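PDB 3SIM: protein, Family 18 Chitinase from Crocus vernus, which probably hydrolyses the beta-1,4 linkages of chitin, as expected of a family 18 glycosyl hydrolase built on a TIM barrel. Local coordinates for residues S13-F17 with S18-I22; Q130-D133 with K134-A138; T146-K150 with N151-S155; T194-D197 with K198-Y202. All blocks are in the same frame, centred on the assembly; numbering follows the deposited sequence.

Contact 1 of 4, residues S13-F17 with S18-I22; sequences SGVKF and SDVPI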
ATOM      1  N   SER A  13      10.030 -12.240   9.138  1.00 13.60           N
ATOM      2  CA  SER A  13       9.513 -13.392   8.407  1.00 12.59           C
ATOM      3  C   SER A  13      10.556 -14.223   7.643  1.00 12.84           C
ATOM      4  O   SER A  13      10.380 -15.374   7.406  1.00 11.82           O
ATOM      5  CB  SER A  13       8.397 -12.985   7.460  1.00 12.80           C
ATOM      6  OG  SER A  13       8.877 -12.568   6.251  1.00 11.57           O
ATOM      7  N   GLY A  14      11.518 -13.509   7.124  1.00 10.93           N
ATOM      8  CA  GLY A  14      12.495 -13.995   6.210  1.00 12.92           C
ATOM      9  C   GLY A  14      12.097 -14.105   4.746  1.00 13.43           C
ATOM     10  O   GLY A  14      12.881 -14.511   3.973  1.00 14.05           O
ATOM     11  N   VAL A  15      10.879 -13.725   4.394  1.00 13.01           N
ATOM     12  CA  VAL A  15      10.388 -13.844   3.031  1.00 12.19           C
ATOM     13  C   VAL A  15      11.118 -12.958   2.010  1.00 11.92           C
ATOM     14  O   VAL A  15      11.218 -11.824   2.151  1.00 11.94           O
ATOM     15  CB  VAL A  15       8.833 -13.691   2.953  1.00 13.34           C
ATOM     16  CG1 VAL A  15       8.326 -13.711   1.479  1.00 14.01           C
ATOM     17  CG2 VAL A  15       8.184 -14.718   3.765  1.00 11.38           C
ATOM     18  N   LYS A  16      11.613 -13.579   0.973  1.00 12.39           N
ATOM     19  CA  LYS A  16      12.244 -12.936  -0.159  1.00 12.24           C
ATOM     20  C   LYS A  16      11.326 -12.675  -1.313  1.00 11.50           C
ATOM     21  O   LYS A  16      10.391 -13.341  -1.429  1.00 11.46           O
ATOM     22  CB  LYS A  16      13.354 -13.808  -0.647  1.00 12.64           C
ATOM     23  CG  LYS A  16      14.546 -13.610   0.105  1.00 16.76           C
ATOM     24  CD  LYS A  16      14.919 -14.802   0.694  1.00 23.46           C
ATOM     25  CE  LYS A  16      15.815 -15.481  -0.228  1.00 24.73           C
ATOM     26  NZ  LYS A  16      16.607 -16.458   0.474  1.00 30.63           N
ATOM     27  N   PHE A  17      11.675 -11.769  -2.205  1.00 11.41           N
ATOM     28  CA  PHE A  17      10.857 -11.456  -3.367  1.00 12.79           C
ATOM     29  C   PHE A  17      10.661 -12.754  -4.202  1.00 13.35           C
ATOM     30  O   PHE A  17       9.577 -13.087  -4.661  1.00 12.68           O
ATOM     31  CB  PHE A  17      11.521 -10.401  -4.275  1.00 10.42           C
ATOM     32  CG  PHE A  17      11.690  -9.001  -3.686  1.00 12.10           C
ATOM     33  CD1 PHE A  17      10.631  -8.146  -3.479  1.00 10.58           C
ATOM     34  CD2 PHE A  17      12.957  -8.495  -3.481  1.00 10.06           C
ATOM     35  CE1 PHE A  17      10.865  -6.868  -3.024  1.00 11.46           C
ATOM     36  CE2 PHE A  17      13.152  -7.246  -3.021  1.00 10.53           C
ATOM     37  CZ  PHE A  17      12.112  -6.433  -2.788  1.00 11.58           C
ATOM     38  N   SER A  18      11.752 -13.491  -4.322  1.00 14.61           N
ATOM     39  CA  SER A  18      11.821 -14.733  -5.059  1.00 15.44           C
ATOM     40  C   SER A  18      11.018 -15.878  -4.441  1.00 16.22           C
ATOM     41  O   SER A  18      10.807 -16.846  -5.066  1.00 16.05           O
ATOM     42  CB  SER A  18      13.244 -15.151  -5.394  1.00 15.76           C
ATOM     43  OG  SER A  18      13.945 -15.554  -4.282  1.00 18.24           O
ATOM     44  N   ASP A  19      10.644 -15.755  -3.190  1.00 15.05           N
ATOM     45  CA  ASP A  19       9.729 -16.674  -2.596  1.00 14.53           C
ATOM     46  C   ASP A  19       8.269 -16.568  -3.125  1.00 13.72           C
ATOM     47  O   ASP A  19       7.510 -17.463  -2.993  1.00 12.79           O
ATOM     48  CB  ASP A  19       9.763 -16.632  -1.081  1.00 15.44           C
ATOM     49  CG  ASP A  19      11.088 -17.059  -0.486  1.00 17.64           C
ATOM     50  OD1 ASP A  19      11.850 -17.807  -1.046  1.00 16.91           O
ATOM     51  OD2 ASP A  19      11.337 -16.604   0.563  1.00 20.58           O
ATOM     52  N   VAL A  20       7.890 -15.413  -3.626  1.00 13.24           N
ATOM     53  CA  VAL A  20       6.534 -15.145  -4.027  1.00 12.66           C
ATOM     54  C   VAL A  20       6.233 -15.516  -5.484  1.00 13.14           C
ATOM     55  O   VAL A  20       6.823 -15.030  -6.355  1.00 13.03           O
ATOM     56  CB  VAL A  20       6.134 -13.683  -3.712  1.00 12.38           C
ATOM     57  CG1 VAL A  20       4.744 -13.402  -4.173  1.00 11.42           C
ATOM     58  CG2 VAL A  20       6.292 -13.392  -2.265  1.00  9.68           C
ATOM     59  N   PRO A  21       5.232 -16.353  -5.701  1.00 13.57           N
ATOM     60  CA  PRO A  21       4.821 -16.711  -7.057  1.00 14.40           C
ATOM     61  C   PRO A  21       4.386 -15.491  -7.880  1.00 14.30           C
ATOM     62  O   PRO A  21       3.550 -14.741  -7.491  1.00 14.61           O
ATOM     63  CB  PRO A  21       3.639 -17.650  -6.844  1.00 14.98           C
ATOM     64  CG  PRO A  21       3.355 -17.657  -5.450  1.00 16.52           C
ATOM     65  CD  PRO A  21       4.329 -16.902  -4.692  1.00 14.33           C
ATOM     66  N   ILE A  22       5.002 -15.339  -9.027  1.00 13.41           N
ATOM     67  CA  ILE A  22       4.715 -14.290  -9.946  1.00 13.43           C
ATOM     68  C   ILE A  22       4.186 -14.866 -11.281  1.00 14.73           C
ATOM     69  O   ILE A  22       4.907 -15.480 -12.004  1.00 15.80           O
ATOM     70  CB  ILE A  22       5.994 -13.413 -10.203  1.00 12.92           C
ATOM     71  CG1 ILE A  22       6.492 -12.732  -8.910  1.00 11.81           C
ATOM     72  CG2 ILE A  22       5.763 -12.449 -11.271  1.00 10.65           C
ATOM     73  CD1 ILE A  22       7.861 -12.261  -8.945  1.00  8.91           C
TER
HETATM   74  O   HOH W   1      13.235 -17.006   2.369  1.00 24.57           O

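Contact 2 of 4, residues Q130-D133 with K134-A138; sequences QNTD and KNTFA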
ATOM      1  N   GLN A 130      -4.230  11.928  15.340  1.00 13.17           N
ATOM      2  CA  GLN A 130      -4.532  12.601  16.585  1.00 15.98           C
ATOM      3  C   GLN A 130      -3.690  13.847  16.878  1.00 17.37           C
ATOM      4  O   GLN A 130      -4.037  14.609  17.684  1.00 19.76           O
ATOM      5  CB  GLN A 130      -4.470  11.636  17.758  1.00 15.56           C
ATOM      6  CG  GLN A 130      -5.625  10.766  17.956  1.00 16.77           C
ATOM      7  CD  GLN A 130      -5.340   9.697  18.985  1.00 22.12           C
ATOM      8  OE1 GLN A 130      -5.685   9.849  20.113  1.00 25.76           O
ATOM      9  NE2 GLN A 130      -4.761   8.623  18.579  1.00 16.56           N
ATOM     10  N   ASN A 131      -2.574  14.006  16.210  1.00 16.59           N
ATOM     11  CA  ASN A 131      -1.711  15.171  16.344  1.00 17.13           C
ATOM     12  C   ASN A 131      -1.617  16.065  15.074  1.00 17.33           C
ATOM     13  O   ASN A 131      -0.663  16.772  14.907  1.00 18.12           O
ATOM     14  CB  ASN A 131      -0.310  14.767  16.825  1.00 17.28           C
ATOM     15  CG  ASN A 131      -0.324  13.955  18.099  1.00 19.89           C
ATOM     16  OD1 ASN A 131      -0.856  14.362  19.063  1.00 26.32           O
ATOM     17  ND2 ASN A 131       0.217  12.804  18.057  1.00 19.77           N
ATOM     18  N   THR A 132      -2.591  15.954  14.190  1.00 15.18           N
ATOM     19  CA  THR A 132      -2.673  16.643  12.936  1.00 14.70           C
ATOM     20  C   THR A 132      -4.106  17.015  12.555  1.00 15.02           C
ATOM     21  O   THR A 132      -5.002  16.806  13.294  1.00 16.66           O
ATOM     22  CB  THR A 132      -2.000  15.852  11.770  1.00 14.57           C
ATOM     23  OG1 THR A 132      -1.614  16.753  10.762  1.00 10.89           O
ATOM     24  CG2 THR A 132      -2.921  14.751  11.206  1.00 12.58           C
ATOM     25  N   ASP A 133      -4.278  17.584  11.383  1.00 16.11           N
ATOM     26  CA  ASP A 133      -5.563  17.897  10.803  1.00 16.25           C
ATOM     27  C   ASP A 133      -5.551  17.521   9.341  1.00 16.53           C
ATOM     28  O   ASP A 133      -4.501  17.410   8.774  1.00 15.09           O
ATOM     29  CB  ASP A 133      -5.935  19.362  11.003  1.00 17.24           C
ATOM     30  CG  ASP A 133      -5.060  20.304  10.230  1.00 19.48           C
ATOM     31  OD1 ASP A 133      -5.297  20.482   9.077  1.00 20.53           O
ATOM     32  OD2 ASP A 133      -4.136  20.854  10.788  1.00 23.78           O
ATOM     33  N   LYS A 134      -6.739  17.355   8.764  1.00 16.05           N
ATOM     34  CA  LYS A 134      -6.936  16.827   7.410  1.00 16.03           C
ATOM     35  C   LYS A 134      -6.293  17.679   6.313  1.00 16.39           C
ATOM     36  O   LYS A 134      -5.795  17.153   5.364  1.00 17.00           O
ATOM     37  CB  LYS A 134      -8.403  16.540   7.077  1.00 14.87           C
ATOM     38  CG  LYS A 134      -9.362  17.716   7.128  1.00 15.31           C
ATOM     39  CD  LYS A 134     -10.817  17.336   7.188  1.00 18.79           C
ATOM     40  CE  LYS A 134     -11.733  18.531   7.379  1.00 20.17           C
ATOM     41  NZ  LYS A 134     -13.115  18.180   7.482  1.00 21.29           N
ATOM     42  N   ASN A 135      -6.383  18.983   6.443  1.00 16.14           N
ATOM     43  CA  ASN A 135      -5.774  19.865   5.464  1.00 16.34           C
ATOM     44  C   ASN A 135      -4.237  19.820   5.415  1.00 14.70           C
ATOM     45  O   ASN A 135      -3.664  19.830   4.372  1.00 14.68           O
ATOM     46  CB  ASN A 135      -6.354  21.271   5.560  1.00 16.87           C
ATOM     47  CG  ASN A 135      -7.825  21.323   5.166  1.00 20.93           C
ATOM     48  OD1 ASN A 135      -8.257  20.643   4.301  1.00 24.71           O
ATOM     49  ND2 ASN A 135      -8.551  22.099   5.830  1.00 23.85           N
ATOM     50  N   THR A 136      -3.629  19.770   6.590  1.00 14.03           N
ATOM     51  CA  THR A 136      -2.190  19.691   6.775  1.00 13.20           C
ATOM     52  C   THR A 136      -1.608  18.414   6.168  1.00 11.91           C
ATOM     53  O   THR A 136      -0.670  18.471   5.446  1.00 11.52           O
ATOM     54  CB  THR A 136      -1.767  19.849   8.305  1.00 13.78           C
ATOM     55  OG1 THR A 136      -2.065  21.157   8.783  1.00 12.79           O
ATOM     56  CG2 THR A 136      -0.328  19.529   8.499  1.00 14.03           C
ATOM     57  N   PHE A 137      -2.270  17.299   6.439  1.00 11.80           N
ATOM     58  CA  PHE A 137      -2.019  15.996   5.810  1.00 11.10           C
ATOM     59  C   PHE A 137      -2.219  16.017   4.287  1.00 10.23           C
ATOM     60  O   PHE A 137      -1.404  15.596   3.593  1.00  9.64           O
ATOM     61  CB  PHE A 137      -2.979  14.911   6.406  1.00 11.49           C
ATOM     62  CG  PHE A 137      -2.786  13.502   5.849  1.00 10.84           C
ATOM     63  CD1 PHE A 137      -1.616  12.772   6.077  1.00  8.33           C
ATOM     64  CD2 PHE A 137      -3.747  12.915   5.084  1.00  8.13           C
ATOM     65  CE1 PHE A 137      -1.502  11.481   5.535  1.00  9.30           C
ATOM     66  CE2 PHE A 137      -3.581  11.680   4.584  1.00  8.70           C
ATOM     67  CZ  PHE A 137      -2.510  10.959   4.818  1.00  4.14           C
ATOM     68  N   ALA A 138      -3.316  16.562   3.806  1.00 10.26           N
ATOM     69  CA  ALA A 138      -3.558  16.638   2.388  1.00 10.63           C
ATOM     70  C   ALA A 138      -2.490  17.439   1.621  1.00 11.05           C
ATOM     71  O   ALA A 138      -2.047  17.016   0.627  1.00 10.72           O
ATOM     72  CB  ALA A 138      -4.940  17.179   2.108  1.00  9.52           C
TER

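Contact 3 of 4, residues T146-K150 with N151-S155; sequences TTLKK and NGVIS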
ATOM      1  N   THR A 146       3.325  15.231  -5.962  1.00 11.06           N
ATOM      2  CA  THR A 146       3.367  16.134  -7.085  1.00 13.13           C
ATOM      3  C   THR A 146       4.834  16.448  -7.415  1.00 12.62           C
ATOM      4  O   THR A 146       5.227  16.270  -8.521  1.00 12.09           O
ATOM      5  CB  THR A 146       2.541  17.450  -6.842  1.00 12.91           C
ATOM      6  OG1 THR A 146       1.146  17.189  -6.718  1.00 16.23           O
ATOM      7  CG2 THR A 146       2.738  18.385  -7.965  1.00 16.71           C
ATOM      8  N   THR A 147       5.625  16.765  -6.404  1.00 11.92           N
ATOM      9  CA  THR A 147       7.049  17.043  -6.577  1.00 11.96           C
ATOM     10  C   THR A 147       7.881  15.882  -7.095  1.00 11.73           C
ATOM     11  O   THR A 147       8.649  16.035  -7.968  1.00 11.36           O
ATOM     12  CB  THR A 147       7.740  17.554  -5.264  1.00 11.80           C
ATOM     13  OG1 THR A 147       7.150  18.753  -4.852  1.00 13.02           O
ATOM     14  CG2 THR A 147       9.212  17.796  -5.457  1.00  9.69           C
ATOM     15  N   LEU A 148       7.699  14.722  -6.498  1.00 11.88           N
ATOM     16  CA  LEU A 148       8.409  13.536  -6.845  1.00 11.45           C
ATOM     17  C   LEU A 148       8.111  13.151  -8.325  1.00 11.51           C
ATOM     18  O   LEU A 148       9.015  12.884  -9.031  1.00 11.60           O
ATOM     19  CB  LEU A 148       8.097  12.413  -5.865  1.00 10.98           C
ATOM     20  CG  LEU A 148       8.686  12.487  -4.434  1.00 12.93           C
ATOM     21  CD1 LEU A 148       8.209  11.310  -3.672  1.00 11.35           C
ATOM     22  CD2 LEU A 148      10.142  12.561  -4.438  1.00 10.20           C
ATOM     23  N   LYS A 149       6.848  13.222  -8.728  1.00 11.11           N
ATOM     24  CA  LYS A 149       6.438  12.992 -10.106  1.00 12.58           C
ATOM     25  C   LYS A 149       7.053  14.016 -11.100  1.00 12.66           C
ATOM     26  O   LYS A 149       7.560  13.641 -12.097  1.00 13.27           O
ATOM     27  CB  LYS A 149       4.907  12.914 -10.224  1.00 11.51           C
ATOM     28  CG  LYS A 149       4.231  11.631  -9.719  1.00 11.30           C
ATOM     29  CD  LYS A 149       2.783  11.530 -10.139  1.00 10.42           C
ATOM     30  CE  LYS A 149       2.100  10.190  -9.737  1.00 10.09           C
ATOM     31  NZ  LYS A 149       0.806   9.964 -10.219  1.00  8.72           N
ATOM     32  N   LYS A 150       7.014  15.279 -10.747  1.00 13.16           N
ATOM     33  CA  LYS A 150       7.597  16.354 -11.545  1.00 14.65           C
ATOM     34  C   LYS A 150       9.124  16.227 -11.749  1.00 15.16           C
ATOM     35  O   LYS A 150       9.536  16.354 -12.813  1.00 15.27           O
ATOM     36  CB  LYS A 150       7.164  17.709 -11.028  1.00 13.85           C
ATOM     37  CG  LYS A 150       7.772  18.935 -11.607  1.00 18.45           C
ATOM     38  CD  LYS A 150       7.309  20.162 -10.835  1.00 21.48           C
ATOM     39  CE  LYS A 150       8.164  20.437  -9.663  1.00 23.49           C
ATOM     40  NZ  LYS A 150       7.536  20.890  -8.411  1.00 27.96           N
ATOM     41  N   ASN A 151       9.875  15.842 -10.727  1.00 15.41           N
ATOM     42  CA  ASN A 151      11.321  15.655 -10.721  1.00 15.48           C
ATOM     43  C   ASN A 151      11.766  14.370 -11.446  1.00 15.38           C
ATOM     44  O   ASN A 151      12.912  14.115 -11.618  1.00 15.12           O
ATOM     45  CB  ASN A 151      11.893  15.667  -9.312  1.00 16.27           C
ATOM     46  CG  ASN A 151      11.727  16.959  -8.614  1.00 18.56           C
ATOM     47  OD1 ASN A 151      11.409  17.932  -9.179  1.00 16.76           O
ATOM     48  ND2 ASN A 151      11.941  16.940  -7.352  1.00 21.73           N
ATOM     49  N   GLY A 152      10.779  13.581 -11.840  1.00 14.67           N
ATOM     50  CA  GLY A 152      10.930  12.282 -12.453  1.00 13.88           C
ATOM     51  C   GLY A 152      11.358  11.112 -11.568  1.00 13.74           C
ATOM     52  O   GLY A 152      11.795  10.141 -12.060  1.00 13.31           O
ATOM     53  N   VAL A 153      11.290  11.277 -10.260  1.00 12.90           N
ATOM     54  CA  VAL A 153      11.624  10.270  -9.270  1.00 11.08           C
ATOM     55  C   VAL A 153      10.699   9.015  -9.186  1.00 10.87           C
ATOM     56  O   VAL A 153      11.146   7.954  -8.932  1.00 11.52           O
ATOM     57  CB  VAL A 153      11.863  10.910  -7.864  1.00 11.95           C
ATOM     58  CG1 VAL A 153      12.353   9.889  -6.912  1.00  8.26           C
ATOM     59  CG2 VAL A 153      12.828  12.062  -7.966  1.00 11.32           C
ATOM     60  N   ILE A 154       9.410   9.219  -9.364  1.00 10.63           N
ATOM     61  CA  ILE A 154       8.411   8.162  -9.410  1.00 10.43           C
ATOM     62  C   ILE A 154       7.496   8.227 -10.621  1.00 11.96           C
ATOM     63  O   ILE A 154       7.204   9.249 -11.110  1.00 10.87           O
ATOM     64  CB  ILE A 154       7.543   8.083  -8.118  1.00 11.02           C
ATOM     65  CG1 ILE A 154       6.583   9.278  -8.013  1.00  9.69           C
ATOM     66  CG2 ILE A 154       8.371   7.897  -6.908  1.00  6.74           C
ATOM     67  CD1 ILE A 154       5.873   9.395  -6.788  1.00  8.50           C
ATOM     68  N   SER A 155       7.134   7.070 -11.117  1.00 13.74           N
ATOM     69  CA  SER A 155       6.012   6.839 -12.031  1.00 15.45           C
ATOM     70  C   SER A 155       4.548   6.887 -11.522  1.00 15.66           C
ATOM     71  O   SER A 155       3.692   7.427 -12.173  1.00 14.74           O
ATOM     72  CB  SER A 155       6.207   5.565 -12.792  1.00 15.64           C
ATOM     73  OG  SER A 155       7.267   5.706 -13.641  1.00 25.10           O
TER
HETATM   74  O   HOH W   2       7.526  11.101 -13.732  1.00 25.38           O

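Contact 4 of 4, residues T194-D197 with K198-Y202; sequences TSVD and KFLGY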
ATOM      1  N   THR A 194     -18.958 -10.075   7.454  1.00 23.03           N
ATOM      2  CA  THR A 194     -19.380  -9.467   6.227  1.00 20.79           C
ATOM      3  C   THR A 194     -19.672 -10.532   5.163  1.00 20.19           C
ATOM      4  O   THR A 194     -18.857 -11.327   4.876  1.00 19.09           O
ATOM      5  CB  THR A 194     -18.262  -8.566   5.685  1.00 20.67           C
ATOM      6  OG1 THR A 194     -18.014  -7.514   6.576  1.00 18.50           O
ATOM      7  CG2 THR A 194     -18.593  -8.016   4.278  1.00 20.58           C
ATOM      8  N   SER A 195     -20.864 -10.475   4.608  1.00 19.13           N
ATOM      9  CA  SER A 195     -21.327 -11.344   3.525  1.00 17.95           C
ATOM     10  C   SER A 195     -20.873 -10.884   2.146  1.00 17.26           C
ATOM     11  O   SER A 195     -20.367  -9.832   2.003  1.00 13.89           O
ATOM     12  CB  SER A 195     -22.830 -11.455   3.522  1.00 18.80           C
ATOM     13  OG  SER A 195     -23.439 -10.261   3.196  1.00 20.28           O
ATOM     14  N   VAL A 196     -21.140 -11.725   1.149  1.00 16.49           N
ATOM     15  CA  VAL A 196     -20.859 -11.394  -0.226  1.00 16.85           C
ATOM     16  C   VAL A 196     -21.635 -10.147  -0.654  1.00 18.08           C
ATOM     17  O   VAL A 196     -21.094  -9.294  -1.238  1.00 17.97           O
ATOM     18  CB  VAL A 196     -21.148 -12.556  -1.214  1.00 16.89           C
ATOM     19  CG1 VAL A 196     -21.222 -12.052  -2.586  1.00 14.32           C
ATOM     20  CG2 VAL A 196     -20.128 -13.673  -1.076  1.00 15.83           C
ATOM     21  N   ASP A 197     -22.909 -10.065  -0.315  1.00 18.49           N
ATOM     22  CA  ASP A 197     -23.708  -8.903  -0.655  1.00 19.30           C
ATOM     23  C   ASP A 197     -23.254  -7.613   0.014  1.00 17.62           C
ATOM     24  O   ASP A 197     -23.266  -6.622  -0.592  1.00 16.83           O
ATOM     25  CB  ASP A 197     -25.229  -9.083  -0.482  1.00 20.26           C
ATOM     26  CG  ASP A 197     -26.056  -7.919  -1.166  1.00 25.36           C
ATOM     27  OD1 ASP A 197     -26.021  -7.787  -2.377  1.00 28.05           O
ATOM     28  OD2 ASP A 197     -26.719  -7.122  -0.494  1.00 28.29           O
ATOM     29  N   LYS A 198     -22.913  -7.680   1.279  1.00 16.00           N
ATOM     30  CA  LYS A 198     -22.400  -6.563   2.011  1.00 15.58           C
ATOM     31  C   LYS A 198     -21.034  -6.070   1.487  1.00 14.12           C
ATOM     32  O   LYS A 198     -20.840  -4.917   1.359  1.00 14.52           O
ATOM     33  CB  LYS A 198     -22.357  -6.864   3.487  1.00 16.25           C
ATOM     34  CG  LYS A 198     -23.685  -6.762   4.178  1.00 17.94           C
ATOM     35  CD  LYS A 198     -23.615  -7.146   5.574  1.00 18.30           C
ATOM     36  CE  LYS A 198     -25.031  -7.353   6.147  1.00 22.56           C
ATOM     37  NZ  LYS A 198     -24.998  -7.566   7.512  1.00 17.70           N
ATOM     38  N   PHE A 199     -20.155  -6.993   1.127  1.00 13.26           N
ATOM     39  CA  PHE A 199     -18.891  -6.627   0.561  1.00 12.10           C
ATOM     40  C   PHE A 199     -19.110  -5.822  -0.705  1.00 11.31           C
ATOM     41  O   PHE A 199     -18.558  -4.804  -0.826  1.00 10.14           O
ATOM     42  CB  PHE A 199     -18.032  -7.845   0.282  1.00 11.25           C
ATOM     43  CG  PHE A 199     -16.692  -7.551  -0.340  1.00 10.28           C
ATOM     44  CD1 PHE A 199     -15.555  -7.593   0.419  1.00 12.40           C
ATOM     45  CD2 PHE A 199     -16.543  -7.332  -1.677  1.00 11.60           C
ATOM     46  CE1 PHE A 199     -14.317  -7.355  -0.141  1.00 13.53           C
ATOM     47  CE2 PHE A 199     -15.342  -7.147  -2.227  1.00 11.87           C
ATOM     48  CZ  PHE A 199     -14.233  -7.146  -1.467  1.00 11.39           C
ATOM     49  N   LEU A 200     -19.990  -6.287  -1.568  1.00 11.17           N
ATOM     50  CA  LEU A 200     -20.307  -5.580  -2.780  1.00 11.23           C
ATOM     51  C   LEU A 200     -20.894  -4.179  -2.473  1.00 11.68           C
ATOM     52  O   LEU A 200     -20.580  -3.259  -3.138  1.00 10.76           O
ATOM     53  CB  LEU A 200     -21.178  -6.414  -3.729  1.00 11.17           C
ATOM     54  CG  LEU A 200     -20.574  -7.683  -4.359  1.00 12.75           C
ATOM     55  CD1 LEU A 200     -21.591  -8.635  -4.907  1.00 15.28           C
ATOM     56  CD2 LEU A 200     -19.550  -7.385  -5.374  1.00 10.75           C
ATOM     57  N   GLY A 201     -21.731  -4.072  -1.453  1.00 11.52           N
ATOM     58  CA  GLY A 201     -22.200  -2.785  -0.978  1.00 12.33           C
ATOM     59  C   GLY A 201     -21.064  -1.870  -0.492  1.00 12.07           C
ATOM     60  O   GLY A 201     -21.034  -0.712  -0.782  1.00 10.60           O
ATOM     61  N   TYR A 202     -20.114  -2.452   0.202  1.00 11.80           N
ATOM     62  CA  TYR A 202     -18.932  -1.702   0.643  1.00 11.97           C
ATOM     63  C   TYR A 202     -18.086  -1.215  -0.541  1.00 11.27           C
ATOM     64  O   TYR A 202     -17.654  -0.125  -0.533  1.00 11.56           O
ATOM     65  CB  TYR A 202     -18.080  -2.435   1.692  1.00 11.88           C
ATOM     66  CG  TYR A 202     -18.757  -2.731   3.024  1.00 13.80           C
ATOM     67  CD1 TYR A 202     -19.698  -1.871   3.576  1.00 15.09           C
ATOM     68  CD2 TYR A 202     -18.482  -3.886   3.699  1.00 14.63           C
ATOM     69  CE1 TYR A 202     -20.320  -2.163   4.752  1.00 13.44           C
ATOM     70  CE2 TYR A 202     -19.098  -4.178   4.862  1.00 16.63           C
ATOM     71  CZ  TYR A 202     -20.007  -3.317   5.390  1.00 15.95           C
ATOM     72  OH  TYR A 202     -20.575  -3.637   6.549  1.00 17.20           O
TER
HETATM   73  O   HOH W   3     -20.141  -6.088   7.774  1.00 22.29           O

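Contact 1 of 4, residues S13-F17 with S18-I22
Lys16 and Asp19 grip each other through two polar bonds running in opposite directions. Lys16 N donates to Asp19 OD2 over 3.1 Å, a nearly straight bond (169°) that meets the oxygen from above the carboxylate plane; Asp19 N donates back to Lys16 O at 3.0 Å. The carboxylate can fold back over the preceding peptides because Asp19 CG sits beside its own backbone N (chi1 -64°). One residue on, Val20 N donates to Phe17 O at 3.1 Å. The two backbone i to i+3 bonds, from Asp19 N and Val20 N, wind a short 3-10 turn within the connection between strands 2-7 and 28-37 of the TIM barrel. An ST turn precedes it: Ser13 OG accepts from Val15 N at 3.0 Å and is also hydrogen-bonded to Asp256. Water adds a bridge, donating to Gly14 O and, at 2.7 Å, to Asp19 OD2, which thereby receives two donors. The charged ends are more loosely related, since Lys16 NZ stays 5.2 Å from Asp19 OD1. Val15 CG1 makes an apolar contact with Val20 CG2 at 4.3 Å and also lies near the aliphatic CB of Asp19. The Phe17 ring packs elsewhere, edge-to-face with Phe31 and against helix 63-72.

Contact 2 of 4, residues Q130-D133 with K134-A138
Asp133 caps the N terminus of helix 134-150 by binding Thr136 with both carboxylate oxygens, a clear N-cap ahead of a barrel helix. Its CB stands 3.1 Å from Lys134 N by simple connectivity, and CG takes the crowded position between backbone N and carbonyl carbon (chi1 68°), which swings the carboxylate over the first turn. CG itself comes within 3.4 Å of Thr136 OG1. At the tip the two oxygens divide the work. OD1 accepts the capping bond from Thr136 N at 3.1 Å, met from above the carboxylate plane. OD2 takes the Thr136 OG1 hydroxyl at 2.9 Å on its syn side, though tilted 31° out of that plane, and also binds a glycerol, probably from the crystallisation liquor. A negative group set over the start of a helix is likely to be stabilised by the amides gathered there. Phe137 N donates to Asp133 O over 3.2 Å, nearly along the C=O axis. The Phe137 ring leads inward to edge-to-face contacts with Phe94, Phe129 and Tyr169, while Lys134 NZ forms a salt bridge with Glu167. Before the cap, Thr132 OG1, bonded to the same glycerol, rests 3.8 Å from Thr136 CG2.

Contact 3 of 4, residues T146-K150 with N151-S155
Thr147 O receives Asn151 N at 3.0 Å, an i to i+4 bond in the final turn, where helix 134-150 runs into a Schellman motif with Gly152 at positive phi. The side chains of these two residues run alongside, pointing the same way, with Thr147 CG2 3.4 Å from Asn151 ND2; Thr147 OG1 turns back to Arg143 O. Leu148 comes next: its carbonyl accepts a weak bond from Val153 N, its CB meets Ile154 CD1 at 3.9 Å, and its CD2 packs on Val153 CB at 4.2 Å. At Lys149 the carbonyl takes Gly152 N at 3.2 Å, while the aliphatic CG lies 3.7 Å from Ile154 CG1. In Ile154 a chi1 of 71° folds CG1 toward the helix, and CD1 follows. With an alanine here, Leu148 CB and Lys149 CG would probably lose their apolar partner and a gap would be likely to open beside Ile114 of helix 99-116. Lys149 NZ reaches Ala179 O, and a water donates both to Lys149 O, at 3.0 Å, and to Ile154 O. Lys150 comes last in the segment, its bent chain bringing CE to 4.1 Å from Asn151 OD1.

Contact 4 of 4, residues T194-D197 with K198-Y202
Ser195 and Lys198 meet in a local helix-capping contact, at the N terminus of helix 196-209 in the beta-alpha-beta unit that runs from strand 182-184 to strand 215-220 of the TIM barrel. Ser195 is the N-cap residue. Its OG accepts from Lys198 N over 3.3 Å in a long but nearly straight bond (168°), and it can do so because a chi1 of 67° turns the hydroxyl back over the first turn. The aliphatic part of Lys198 passes close by, with CG 3.6 Å from Ser195 OG. Putting an alanine in place of Ser195 would probably leave Lys198 N without its capping acceptor and weaken the start of the helix. The main chain then settles into the helical pattern: Phe199 N donates to Ser195 O at 3.0 Å, Leu200 N to Val196 O and Gly201 N to Asp197 O. One turn apart, Val196 and Leu200 lie side by side, CG1 to CD1 at 4.1 Å, and Leu200 continues to Ala237 and Leu241 of helix 230-243. Phe199 leads away to the ring of Phe187.

On another flank, Thr194 crosses Tyr202. Its CG2 packs 3.7 Å from Phe199 N, and its OG1, also bonded to Asp191 O, lies in plane at the edge of the tyrosine ring, 3.9 Å from CE2. Lys198 O sits over one face of that ring, offset toward the rim, and Tyr190 stacks with it. A water joins the two hydroxyls, donating to Thr194 OG1 and lying 2.8 Å from Tyr202 OH.

In the fold
From the N terminus, contact 1 comes first, folding the connection between barrel strands 2-7 and 28-37. Contacts 2 and 3 follow on one helix: contact 2 starts helix 134-150 after strand 121-125, and contact 3 leads out of it and turns the chain toward strand 156-159, their centres about 23 Å apart. Contact 4 starts helix 196-209, between strands 182-184 and 215-220. The four run in series, none nesting or crossing, and none touches another. Contacts 1 and 2 lie on opposite sides of the chain's centre, as do contacts 3 and 4, so the four local contacts are spread round the barrel, each shaping one connection between its strands.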